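Local coordinates for VgrG protein (Vibrio cholerae, PDB 4E1C) that probably cross-links actin monomers covalently in an ATP- and magnesium-dependent reaction, acting as the actin cross-linking domain of a type VI secretion effector, at residues I25-E30 and L91-C96; S171-T176 and Y362-E367; I277-K282 and I348-R353. All coordinates share one frame; numbering follows the deposited sequence.

Overall arrangement
Strand 24-32 pairs with both 85-97 (contact 1) and 167-180; the latter carries half of contact 2 and runs beside 345-352, which pairs with 277-279 in contact 3. One connected run of strands therefore links all three. Contact 2 lies about 9 Å from contact 1 and about 17 Å from contact 3, centre to centre, with about 14 Å between contacts 1 and 3. Along the chain, contact 1 closes before the other two open, while contact 3 is nested inside the long loop closed by contact 2. Each contact touches ADP, E28 holds one magnesium ion, and Q174 and E351 share another, so the nucleotide and metal site is assembled from residues far apart in sequence.

Contact 1: residues I25-E30 and L91-C96; sequences IGIENE and LVSYPC. With MG (magnesium ion), chain E; ADP (adenosine-5'-diphosphate), chain B.
S93 OG accepts the backbone N-H of I27 at 2.8 Å, a side-chain oxygen taking a place that a carbonyl would fill in a regular antiparallel pair. Its chi1 of 81° sets OG between its own backbone N and carbonyl carbon, turned to the facing strand, and CG1 of I27 lies alongside it, 3.6 Å from S93 CB. Water 1 ties the same OG to the carbonyl oxygen of I25. Backbone pairs N29-L91 and I25-C96 close the two ends, and the register slips by one residue between them. E28 and V92 form a non-hydrogen-bonded pair facing the nucleotide. The E28 chain runs out extended beyond CG until OE2 binds a magnesium ion at 2.4 Å, and V92 CG1 packs on the ribose at C3' (3.6 Å). The ribose hydroxyls are read by the backbone: O2' of ADP donates to S93 O at 2.7 Å, and O3' donates weakly to I27 O. G26 leaves room for O2', which comes to 3.2 Å from its CA, while P95 sets CG 3.5 Å from C5 of the adenine. Together the strands form a wall of the nucleotide pocket. M111 of helix 101-124 covers I27 and L91, V104 of that helix touches C96, strand 56-68 pairs with 91-96, and strand 167-180 borders 25-30 on its other edge.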
loop_
_atom_site.group_PDB
_atom_site.type_symbol
_atom_site.label_atom_id
_atom_site.label_comp_id
_atom_site.label_asym_id
_atom_site.label_seq_id
_atom_site.Cartn_x
_atom_site.Cartn_y
_atom_site.Cartn_z
ATOM N N ILE A 25 10.747 0.937 3.840
ATOM C CA ILE A 25 9.495 1.367 4.450
ATOM C C ILE A 25 8.949 2.632 3.777
ATOM O O ILE A 25 9.708 3.525 3.424
ATOM C CB ILE A 25 9.615 1.497 6.003
ATOM C CG1 ILE A 25 8.235 1.740 6.677
ATOM C CG2 ILE A 25 10.685 2.533 6.425
ATOM C CD1 ILE A 25 8.067 1.191 8.090
ATOM N N GLY A 26 7.641 2.634 3.566
ATOM C CA GLY A 26 6.881 3.750 3.031
ATOM C C GLY A 26 5.719 3.977 3.962
ATOM O O GLY A 26 5.306 3.052 4.668
ATOM N N ILE A 27 5.221 5.209 4.020
ATOM C CA ILE A 27 4.082 5.545 4.881
ATOM C C ILE A 27 2.989 6.253 4.075
ATOM O O ILE A 27 3.279 6.819 3.022
ATOM C CB ILE A 27 4.476 6.316 6.178
ATOM C CG1 ILE A 27 5.097 7.710 5.884
ATOM C CG2 ILE A 27 5.344 5.454 7.117
ATOM C CD1 ILE A 27 5.168 8.694 7.093
ATOM N N GLU A 28 1.738 6.177 4.549
ATOM C CA GLU A 28 0.559 6.833 3.978
ATOM C C GLU A 28 -0.123 7.521 5.126
ATOM O O GLU A 28 -0.270 6.918 6.191
ATOM C CB GLU A 28 -0.400 5.827 3.336
ATOM C CG GLU A 28 0.099 5.241 2.030
ATOM C CD GLU A 28 -0.655 3.993 1.609
ATOM O OE1 GLU A 28 -0.497 2.932 2.262
ATOM O OE2 GLU A 28 -1.419 4.084 0.624
ATOM N N ASN A 29 -0.486 8.798 4.941
ATOM C CA ASN A 29 -1.128 9.574 6.006
ATOM C C ASN A 29 -2.262 10.450 5.486
ATOM O O ASN A 29 -2.034 11.477 4.826
ATOM C CB ASN A 29 -0.086 10.438 6.738
ATOM C CG ASN A 29 -0.456 10.836 8.155
ATOM O OD1 ASN A 29 0.404 11.168 8.970
ATOM N ND2 ASN A 29 -1.724 10.767 8.509
ATOM N N GLU A 30 -3.487 10.039 5.787
ATOM C CA GLU A 30 -4.677 10.770 5.382
ATOM C C GLU A 30 -4.896 11.907 6.376
ATOM O O GLU A 30 -4.783 11.712 7.591
ATOM C CB GLU A 30 -5.876 9.830 5.297
ATOM C CG GLU A 30 -7.057 10.410 4.540
ATOM C CD GLU A 30 -8.335 9.608 4.653
ATOM O OE1 GLU A 30 -9.259 9.855 3.846
ATOM O OE2 GLU A 30 -8.412 8.725 5.539
ATOM N N LEU A 91 -0.969 12.035 2.297
ATOM C CA LEU A 91 0.483 12.247 2.130
ATOM C C LEU A 91 1.169 10.875 2.016
ATOM O O LEU A 91 1.017 10.018 2.889
ATOM C CB LEU A 91 1.068 13.096 3.275
ATOM C CG LEU A 91 0.382 14.449 3.574
ATOM C CD1 LEU A 91 1.213 15.258 4.597
ATOM C CD2 LEU A 91 0.169 15.291 2.293
ATOM N N VAL A 92 1.789 10.626 0.863
ATOM C CA VAL A 92 2.380 9.329 0.538
ATOM C C VAL A 92 3.893 9.457 0.445
ATOM O O VAL A 92 4.394 10.033 -0.518
ATOM C CB VAL A 92 1.736 8.728 -0.752
ATOM C CG1 VAL A 92 2.264 7.317 -1.020
ATOM C CG2 VAL A 92 0.196 8.708 -0.656
ATOM N N SER A 93 4.627 8.934 1.441
ATOM C CA SER A 93 6.081 9.031 1.407
ATOM C C SER A 93 6.762 8.282 0.256
ATOM O O SER A 93 6.247 7.291 -0.271
ATOM C CB SER A 93 6.707 8.625 2.741
ATOM O OG SER A 93 6.810 7.212 2.850
ATOM N N TYR A 94 7.945 8.757 -0.100
ATOM C CA TYR A 94 8.813 8.061 -1.028
ATOM C C TYR A 94 9.516 7.057 -0.109
ATOM O O TYR A 94 9.887 7.439 1.014
ATOM C CB TYR A 94 9.797 9.041 -1.684
ATOM C CG TYR A 94 9.146 9.804 -2.820
ATOM C CD1 TYR A 94 8.417 10.964 -2.578
ATOM C CD2 TYR A 94 9.263 9.367 -4.139
ATOM C CE1 TYR A 94 7.816 11.674 -3.616
ATOM C CE2 TYR A 94 8.655 10.059 -5.189
ATOM C CZ TYR A 94 7.919 11.208 -4.921
ATOM O OH TYR A 94 7.296 11.893 -5.939
ATOM N N PRO A 95 9.608 5.755 -0.480
ATOM C CA PRO A 95 10.228 4.785 0.438
ATOM C C PRO A 95 11.672 5.108 0.788
ATOM O O PRO A 95 12.388 5.750 0.012
ATOM C CB PRO A 95 10.121 3.452 -0.321
ATOM C CG PRO A 95 9.992 3.847 -1.776
ATOM C CD PRO A 95 9.180 5.103 -1.743
ATOM N N CYS A 96 12.090 4.678 1.969
ATOM C CA CYS A 96 13.489 4.825 2.399
ATOM C C CYS A 96 13.884 3.527 3.071
ATOM O O CYS A 96 13.033 2.649 3.221
ATOM C CB CYS A 96 13.680 6.022 3.323
ATOM S SG CYS A 96 12.791 5.901 4.887
HETATM MG MG MG E . -1.838 5.463 -1.352
HETATM P PB ADP B . -1.838 3.394 -3.767
HETATM O O1B ADP B . -1.832 2.045 -4.365
HETATM O O2B ADP B . -2.130 4.452 -4.867
HETATM O O3B ADP B . -2.910 3.489 -2.673
HETATM P PA ADP B . 1.088 3.438 -3.698
HETATM O O1A ADP B . 1.076 2.291 -4.647
HETATM O O2A ADP B . 1.547 4.712 -4.420
HETATM O O3A ADP B . -0.394 3.680 -3.131
HETATM O "O5'" ADP B . 2.075 3.109 -2.506
HETATM C "C5'" ADP B . 1.626 2.832 -1.175
HETATM C "C4'" ADP B . 2.818 2.776 -0.251
HETATM O "O4'" ADP B . 3.860 1.938 -0.803
HETATM C "C3'" ADP B . 3.481 4.108 0.127
HETATM O "O3'" ADP B . 3.550 4.186 1.545
HETATM C "C2'" ADP B . 4.877 3.987 -0.484
HETATM O "O2'" ADP B . 5.925 4.684 0.165
HETATM C "C1'" ADP B . 5.078 2.487 -0.360
HETATM N N9 ADP B . 6.183 1.943 -1.136
HETATM C C8 ADP B . 6.398 2.045 -2.487
HETATM N N7 ADP B . 7.488 1.444 -2.887
HETATM C C5 ADP B . 8.025 0.907 -1.733
HETATM C C6 ADP B . 9.165 0.120 -1.488
HETATM N N6 ADP B . 10.025 -0.254 -2.450
HETATM N N1 ADP B . 9.408 -0.265 -0.216
HETATM C C2 ADP B . 8.565 0.116 0.748
HETATM N N3 ADP B . 7.461 0.859 0.640
HETATM C C4 ADP B . 7.240 1.219 -0.637
HETATM O O HOH W 1 9.063 6.370 4.096
#

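Contact 2: residues S171-T176 and Y362-E367; sequences SGQQAT and YLPKTE. With MG (magnesium ion), chain D; ADP (adenosine-5'-diphosphate), chain B.
Strand 173-176 follows a corner at S171 and G172 and faces the irregular segment 362-367 through side chains, the closest CA atoms, those of Q173 and L363, being 7.7 Å apart. Q173 does most of the work. Its CG stands anti to the carbonyl carbon (chi1 -63°) and the chain continues extended, which carries the amide past the leucine to the proline. There NE2 gives a hydrogen bond to P364 O at 2.9 Å; the acceptor lies in the amide plane and the donor in the carbonyl plane, with an N-H...O angle of 156°. L363 approaches from the opposite direction, its CD1 3.7 Å from both CB and CD of Q173. K365 CE reaches Q173 OE1 at 3.9 Å, and its ammonium group bonds to Q360. A175 CB meets the other leucine branch, CD2, at a loose 4.4 Å. The neighbouring Q174 points away, and a bend at chi2 (101°) brings OE1 to a magnesium ion at 2.6 Å. The amide nitrogen of Q173 thus has two acceptors, P364 O and N29 OD1, which fixes the rotation of the amide and joins segment 362-367, the end of the modelled chain, to strand 24-32, on the opposite side of strand 173-176 from the metal bound by Q174.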
loop_
_atom_site.group_PDB
_atom_site.type_symbol
_atom_site.label_atom_id
_atom_site.label_comp_id
_atom_site.label_asym_id
_atom_site.label_seq_id
_atom_site.Cartn_x
_atom_site.Cartn_y
_atom_site.Cartn_z
ATOM N N SER A 171 -5.746 6.266 12.781
ATOM C CA SER A 171 -6.836 5.770 11.915
ATOM C C SER A 171 -6.660 6.208 10.445
ATOM O O SER A 171 -7.205 5.567 9.557
ATOM C CB SER A 171 -8.212 6.180 12.450
ATOM O OG SER A 171 -8.487 7.549 12.210
ATOM N N GLY A 172 -5.908 7.290 10.211
ATOM C CA GLY A 172 -5.597 7.757 8.865
ATOM C C GLY A 172 -4.243 7.283 8.369
ATOM O O GLY A 172 -3.831 7.639 7.261
ATOM N N GLN A 173 -3.548 6.439 9.165
ATOM C CA GLN A 173 -2.181 5.993 8.879
ATOM C C GLN A 173 -1.950 4.530 8.535
ATOM O O GLN A 173 -2.516 3.636 9.164
ATOM C CB GLN A 173 -1.239 6.406 10.016
ATOM C CG GLN A 173 -1.124 7.932 10.170
ATOM C CD GLN A 173 -0.312 8.390 11.366
ATOM O OE1 GLN A 173 -0.286 7.753 12.426
ATOM N NE2 GLN A 173 0.304 9.561 11.247
ATOM N N GLN A 174 -1.051 4.299 7.564
ATOM C CA GLN A 174 -0.583 2.973 7.143
ATOM C C GLN A 174 0.914 3.030 6.921
ATOM O O GLN A 174 1.467 4.094 6.684
ATOM C CB GLN A 174 -1.257 2.478 5.855
ATOM C CG GLN A 174 -2.619 1.847 6.054
ATOM C CD GLN A 174 -3.712 2.807 5.702
ATOM O OE1 GLN A 174 -3.931 3.131 4.527
ATOM N NE2 GLN A 174 -4.432 3.274 6.716
ATOM N N ALA A 175 1.562 1.868 6.992
ATOM C CA ALA A 175 2.976 1.710 6.711
ATOM C C ALA A 175 3.090 0.521 5.758
ATOM O O ALA A 175 2.304 -0.414 5.872
ATOM C CB ALA A 175 3.743 1.439 7.994
ATOM N N THR A 176 4.034 0.588 4.788
ATOM C CA THR A 176 4.296 -0.473 3.814
ATOM C C THR A 176 5.751 -0.878 3.962
ATOM O O THR A 176 6.625 -0.030 3.888
ATOM C CB THR A 176 3.903 -0.056 2.378
ATOM O OG1 THR A 176 2.489 0.134 2.316
ATOM C CG2 THR A 176 4.281 -1.118 1.338
ATOM N N TYR A 362 7.847 5.357 12.945
ATOM C CA TYR A 362 7.987 5.748 11.532
ATOM C C TYR A 362 6.926 6.761 11.107
ATOM O O TYR A 362 7.037 7.340 10.034
ATOM C CB TYR A 362 7.881 4.509 10.618
ATOM C CG TYR A 362 9.073 3.582 10.741
ATOM C CD1 TYR A 362 9.069 2.523 11.647
ATOM C CD2 TYR A 362 10.213 3.778 9.967
ATOM C CE1 TYR A 362 10.171 1.677 11.778
ATOM C CE2 TYR A 362 11.331 2.954 10.103
ATOM C CZ TYR A 362 11.304 1.902 11.008
ATOM O OH TYR A 362 12.396 1.083 11.117
ATOM N N LEU A 363 5.879 6.946 11.932
ATOM C CA LEU A 363 4.751 7.805 11.610
ATOM C C LEU A 363 4.813 9.170 12.287
ATOM O O LEU A 363 5.216 9.253 13.449
ATOM C CB LEU A 363 3.415 7.086 11.936
ATOM C CG LEU A 363 2.837 6.051 10.914
ATOM C CD1 LEU A 363 2.458 6.696 9.581
ATOM C CD2 LEU A 363 3.773 4.873 10.666
ATOM N N PRO A 364 4.434 10.260 11.572
ATOM C CA PRO A 364 4.401 11.579 12.232
ATOM C C PRO A 364 3.198 11.666 13.176
ATOM O O PRO A 364 2.150 11.072 12.907
ATOM C CB PRO A 364 4.278 12.556 11.064
ATOM C CG PRO A 364 3.564 11.752 9.983
ATOM C CD PRO A 364 3.939 10.327 10.176
ATOM N N LYS A 365 3.346 12.402 14.284
ATOM C CA LYS A 365 2.251 12.584 15.243
ATOM C C LYS A 365 2.015 14.062 15.507
ATOM O O LYS A 365 2.960 14.773 15.835
ATOM C CB LYS A 365 2.533 11.842 16.579
ATOM C CG LYS A 365 2.696 10.314 16.499
ATOM C CD LYS A 365 1.566 9.600 15.721
ATOM C CE LYS A 365 1.565 8.093 15.817
ATOM N NZ LYS A 365 2.926 7.489 15.835
ATOM N N THR A 366 0.761 14.531 15.365
ATOM C CA THR A 366 0.395 15.928 15.651
ATOM C C THR A 366 0.604 16.186 17.154
ATOM O O THR A 366 1.218 17.189 17.520
ATOM C CB THR A 366 -1.071 16.216 15.245
ATOM O OG1 THR A 366 -1.271 15.856 13.882
ATOM C CG2 THR A 366 -1.474 17.687 15.462
ATOM N N GLU A 367 0.131 15.254 17.984
ATOM C CA GLU A 367 0.253 15.319 19.441
ATOM C C GLU A 367 1.617 14.901 19.952
ATOM O O GLU A 367 2.551 15.703 19.973
HETATM MG MG MG D . -3.435 2.071 2.241
HETATM P PB ADP B . -1.838 3.394 -3.767
HETATM O O1B ADP B . -1.832 2.045 -4.365
HETATM O O2B ADP B . -2.130 4.452 -4.867
HETATM O O3B ADP B . -2.910 3.489 -2.673
HETATM P PA ADP B . 1.088 3.438 -3.698
HETATM O O1A ADP B . 1.076 2.291 -4.647
HETATM O O2A ADP B . 1.547 4.712 -4.420
HETATM O O3A ADP B . -0.394 3.680 -3.131
HETATM O "O5'" ADP B . 2.075 3.109 -2.506
HETATM C "C5'" ADP B . 1.626 2.832 -1.175
HETATM C "C4'" ADP B . 2.818 2.776 -0.251
HETATM O "O4'" ADP B . 3.860 1.938 -0.803
HETATM C "C3'" ADP B . 3.481 4.108 0.127
HETATM O "O3'" ADP B . 3.550 4.186 1.545
HETATM C "C2'" ADP B . 4.877 3.987 -0.484
HETATM O "O2'" ADP B . 5.925 4.684 0.165
HETATM C "C1'" ADP B . 5.078 2.487 -0.360
HETATM N N9 ADP B . 6.183 1.943 -1.136
HETATM C C8 ADP B . 6.398 2.045 -2.487
HETATM N N7 ADP B . 7.488 1.444 -2.887
HETATM C C5 ADP B . 8.025 0.907 -1.733
HETATM C C6 ADP B . 9.165 0.120 -1.488
HETATM N N6 ADP B . 10.025 -0.254 -2.450
HETATM N N1 ADP B . 9.408 -0.265 -0.216
HETATM C C2 ADP B . 8.565 0.116 0.748
HETATM N N3 ADP B . 7.461 0.859 0.640
HETATM C C4 ADP B . 7.240 1.219 -0.637
#

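Contact 3: residues I277-K282 and I348-R353; sequences ILPRTK and ILFEFR. With MG (magnesium ion), chain D; ADP (adenosine-5'-diphosphate), chain B; SO4 (sulfate ion), chain F.
The F352 ring carries I277 CG2 over one face, and its CE2 meets I277 CD1 at 3.6 Å, the two side chains lying next to each other and pointing the same way. The F350 ring has water 3 above one face, offset toward the rim, and I348 CD1 at its edge; P279 CA comes obliquely to CD1 of F350 at 3.7 Å. Around the R280 guanidinium, O1A of ADP and water 2 lie at the edge in its plane, whereas E351 OE1 sits well out of that plane, 3.8 Å from R280 NE, so that long salt bridge rests on charge alone. Water 2 links the same two groups, accepting from R280 NE and donating to E351 OE1. The R353 guanidinium holds a sulfate, probably from the crystallisation liquor, at its edge, NH2 donating to O2 at 2.8 Å and NH1 to O4, and NH1 bridges to the syn side of E351 OE2 at 2.7 Å.

These groups flank a short antiparallel pair, 277-279 against 348-352, in which L278 and E351 exchange both backbone bonds; strand 167-180 lines the other edge of 348-352. Past the pair, R280 N still reaches L349 O at 2.7 Å, and T281 OG1 accepts from L349 N and is also bonded to I333 O.

E351, with CG anti to its nitrogen (chi1 179°), projects on the side away from the phenylalanines and shares with Q174 a magnesium ion, bound through OE2 at 2.6 Å. The R280 chain, bent at chi2 and chi3, turns toward the diphosphate, its NH1 held by H331 O. L349 CD2 rests against the adenine, 3.4 Å from ADP C5, and helix 190-196 covers I277, F350 and F352 through L195.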
loop_
_atom_site.group_PDB
_atom_site.type_symbol
_atom_site.label_atom_id
_atom_site.label_comp_id
_atom_site.label_asym_id
_atom_site.label_seq_id
_atom_site.Cartn_x
_atom_site.Cartn_y
_atom_site.Cartn_z
ATOM N N ILE A 277 -2.009 -7.589 7.552
ATOM C CA ILE A 277 -0.721 -7.339 6.902
ATOM C C ILE A 277 -1.030 -7.777 5.467
ATOM O O ILE A 277 -1.186 -8.982 5.184
ATOM C CB ILE A 277 0.486 -8.073 7.566
ATOM C CG1 ILE A 277 0.711 -7.611 9.031
ATOM C CG2 ILE A 277 1.744 -7.872 6.732
ATOM C CD1 ILE A 277 1.793 -8.429 9.873
ATOM N N LEU A 278 -1.264 -6.777 4.606
ATOM C CA LEU A 278 -1.703 -6.981 3.231
ATOM C C LEU A 278 -0.580 -7.126 2.211
ATOM O O LEU A 278 0.147 -6.152 1.960
ATOM C CB LEU A 278 -2.694 -5.872 2.832
ATOM C CG LEU A 278 -3.253 -5.877 1.409
ATOM C CD1 LEU A 278 -4.281 -6.997 1.216
ATOM C CD2 LEU A 278 -3.869 -4.511 1.068
ATOM N N PRO A 279 -0.455 -8.324 1.569
ATOM C CA PRO A 279 0.551 -8.484 0.503
ATOM C C PRO A 279 0.237 -7.487 -0.615
ATOM O O PRO A 279 -0.929 -7.337 -1.003
ATOM C CB PRO A 279 0.369 -9.944 0.051
ATOM C CG PRO A 279 -0.297 -10.627 1.228
ATOM C CD PRO A 279 -1.250 -9.565 1.726
ATOM N N ARG A 280 1.263 -6.716 -1.031
ATOM C CA ARG A 280 1.145 -5.668 -2.030
ATOM C C ARG A 280 1.817 -6.026 -3.345
ATOM O O ARG A 280 1.714 -5.255 -4.289
ATOM C CB ARG A 280 1.704 -4.344 -1.470
ATOM C CG ARG A 280 0.835 -3.729 -0.355
ATOM C CD ARG A 280 -0.498 -3.173 -0.861
ATOM N NE ARG A 280 -0.291 -2.057 -1.797
ATOM C CZ ARG A 280 -0.576 -2.105 -3.094
ATOM N NH1 ARG A 280 -1.138 -3.186 -3.618
ATOM N NH2 ARG A 280 -0.330 -1.059 -3.872
ATOM N N THR A 281 2.503 -7.198 -3.404
ATOM C CA THR A 281 3.213 -7.703 -4.577
ATOM C C THR A 281 2.467 -8.908 -5.158
ATOM O O THR A 281 1.939 -9.733 -4.408
ATOM C CB THR A 281 4.698 -8.000 -4.233
ATOM O OG1 THR A 281 5.317 -6.841 -3.664
ATOM C CG2 THR A 281 5.513 -8.457 -5.430
ATOM N N LYS A 282 2.429 -8.994 -6.502
ATOM C CA LYS A 282 1.809 -10.079 -7.264
ATOM C C LYS A 282 2.410 -11.418 -6.835
ATOM O O LYS A 282 3.615 -11.593 -6.982
ATOM C CB LYS A 282 2.035 -9.839 -8.765
ATOM C CG LYS A 282 1.461 -10.917 -9.692
ATOM C CD LYS A 282 1.819 -10.629 -11.169
ATOM C CE LYS A 282 1.180 -9.346 -11.689
ATOM N NZ LYS A 282 1.413 -9.155 -13.131
ATOM N N ILE A 348 9.335 -7.999 -1.974
ATOM C CA ILE A 348 7.902 -8.223 -1.819
ATOM C C ILE A 348 7.448 -7.290 -0.729
ATOM O O ILE A 348 8.172 -7.099 0.249
ATOM C CB ILE A 348 7.510 -9.725 -1.596
ATOM C CG1 ILE A 348 8.317 -10.387 -0.437
ATOM C CG2 ILE A 348 7.636 -10.502 -2.929
ATOM C CD1 ILE A 348 7.800 -11.812 0.023
ATOM N N LEU A 349 6.301 -6.629 -0.941
ATOM C CA LEU A 349 5.791 -5.589 -0.054
ATOM C C LEU A 349 4.522 -5.947 0.681
ATOM O O LEU A 349 3.698 -6.734 0.207
ATOM C CB LEU A 349 5.597 -4.298 -0.879
ATOM C CG LEU A 349 6.827 -3.386 -1.012
ATOM C CD1 LEU A 349 7.917 -4.000 -1.892
ATOM C CD2 LEU A 349 6.432 -2.101 -1.629
ATOM N N PHE A 350 4.354 -5.329 1.842
ATOM C CA PHE A 350 3.231 -5.588 2.720
ATOM C C PHE A 350 2.762 -4.308 3.363
ATOM O O PHE A 350 3.574 -3.554 3.909
ATOM C CB PHE A 350 3.641 -6.610 3.810
ATOM C CG PHE A 350 4.153 -7.899 3.220
ATOM C CD1 PHE A 350 3.275 -8.939 2.915
ATOM C CD2 PHE A 350 5.503 -8.058 2.917
ATOM C CE1 PHE A 350 3.744 -10.112 2.312
ATOM C CE2 PHE A 350 5.966 -9.216 2.284
ATOM C CZ PHE A 350 5.086 -10.240 1.996
ATOM N N GLU A 351 1.432 -4.085 3.336
ATOM C CA GLU A 351 0.801 -2.920 3.925
ATOM C C GLU A 351 0.217 -3.283 5.277
ATOM O O GLU A 351 -0.562 -4.237 5.390
ATOM C CB GLU A 351 -0.300 -2.409 2.977
ATOM C CG GLU A 351 -1.082 -1.208 3.466
ATOM C CD GLU A 351 -2.241 -0.829 2.564
ATOM O OE1 GLU A 351 -2.113 -0.969 1.327
ATOM O OE2 GLU A 351 -3.277 -0.376 3.097
ATOM N N PHE A 352 0.565 -2.500 6.299
ATOM C CA PHE A 352 0.009 -2.678 7.635
ATOM C C PHE A 352 -1.235 -1.780 7.640
ATOM O O PHE A 352 -1.106 -0.554 7.614
ATOM C CB PHE A 352 1.041 -2.274 8.723
ATOM C CG PHE A 352 2.166 -3.275 8.854
ATOM C CD1 PHE A 352 3.224 -3.287 7.946
ATOM C CD2 PHE A 352 2.156 -4.228 9.866
ATOM C CE1 PHE A 352 4.239 -4.251 8.044
ATOM C CE2 PHE A 352 3.194 -5.159 9.987
ATOM C CZ PHE A 352 4.218 -5.174 9.073
ATOM N N ARG A 353 -2.431 -2.398 7.591
ATOM C CA ARG A 353 -3.735 -1.710 7.563
ATOM C C ARG A 353 -3.932 -0.798 8.764
ATOM O O ARG A 353 -4.492 0.292 8.634
ATOM C CB ARG A 353 -4.876 -2.730 7.394
ATOM C CG ARG A 353 -4.751 -3.546 6.091
ATOM C CD ARG A 353 -4.957 -2.679 4.835
ATOM N NE ARG A 353 -6.352 -2.227 4.753
ATOM C CZ ARG A 353 -6.817 -1.295 3.935
ATOM N NH1 ARG A 353 -6.009 -0.667 3.097
ATOM N NH2 ARG A 353 -8.112 -0.990 3.941
HETATM MG MG MG D . -3.435 2.071 2.241
HETATM P PB ADP B . -1.838 3.394 -3.767
HETATM O O1B ADP B . -1.832 2.045 -4.365
HETATM O O2B ADP B . -2.130 4.452 -4.867
HETATM O O3B ADP B . -2.910 3.489 -2.673
HETATM P PA ADP B . 1.088 3.438 -3.698
HETATM O O1A ADP B . 1.076 2.291 -4.647
HETATM O O2A ADP B . 1.547 4.712 -4.420
HETATM O O3A ADP B . -0.394 3.680 -3.131
HETATM O "O5'" ADP B . 2.075 3.109 -2.506
HETATM C "C5'" ADP B . 1.626 2.832 -1.175
HETATM C "C4'" ADP B . 2.818 2.776 -0.251
HETATM O "O4'" ADP B . 3.860 1.938 -0.803
HETATM C "C3'" ADP B . 3.481 4.108 0.127
HETATM O "O3'" ADP B . 3.550 4.186 1.545
HETATM C "C2'" ADP B . 4.877 3.987 -0.484
HETATM O "O2'" ADP B . 5.925 4.684 0.165
HETATM C "C1'" ADP B . 5.078 2.487 -0.360
HETATM N N9 ADP B . 6.183 1.943 -1.136
HETATM C C8 ADP B . 6.398 2.045 -2.487
HETATM N N7 ADP B . 7.488 1.444 -2.887
HETATM C C5 ADP B . 8.025 0.907 -1.733
HETATM C C6 ADP B . 9.165 0.120 -1.488
HETATM N N6 ADP B . 10.025 -0.254 -2.450
HETATM N N1 ADP B . 9.408 -0.265 -0.216
HETATM C C2 ADP B . 8.565 0.116 0.748
HETATM N N3 ADP B . 7.461 0.859 0.640
HETATM C C4 ADP B . 7.240 1.219 -0.637
HETATM S S SO4 F . -8.386 1.491 0.952
HETATM O O1 SO4 F . -8.742 2.894 0.795
HETATM O O2 SO4 F . -8.924 1.011 2.212
HETATM O O3 SO4 F . -8.940 0.734 -0.166
HETATM O O4 SO4 F . -6.930 1.375 0.952
HETATM O O HOH W 2 0.870 -0.156 0.221
HETATM O O HOH W 3 3.659 -9.120 -1.212
#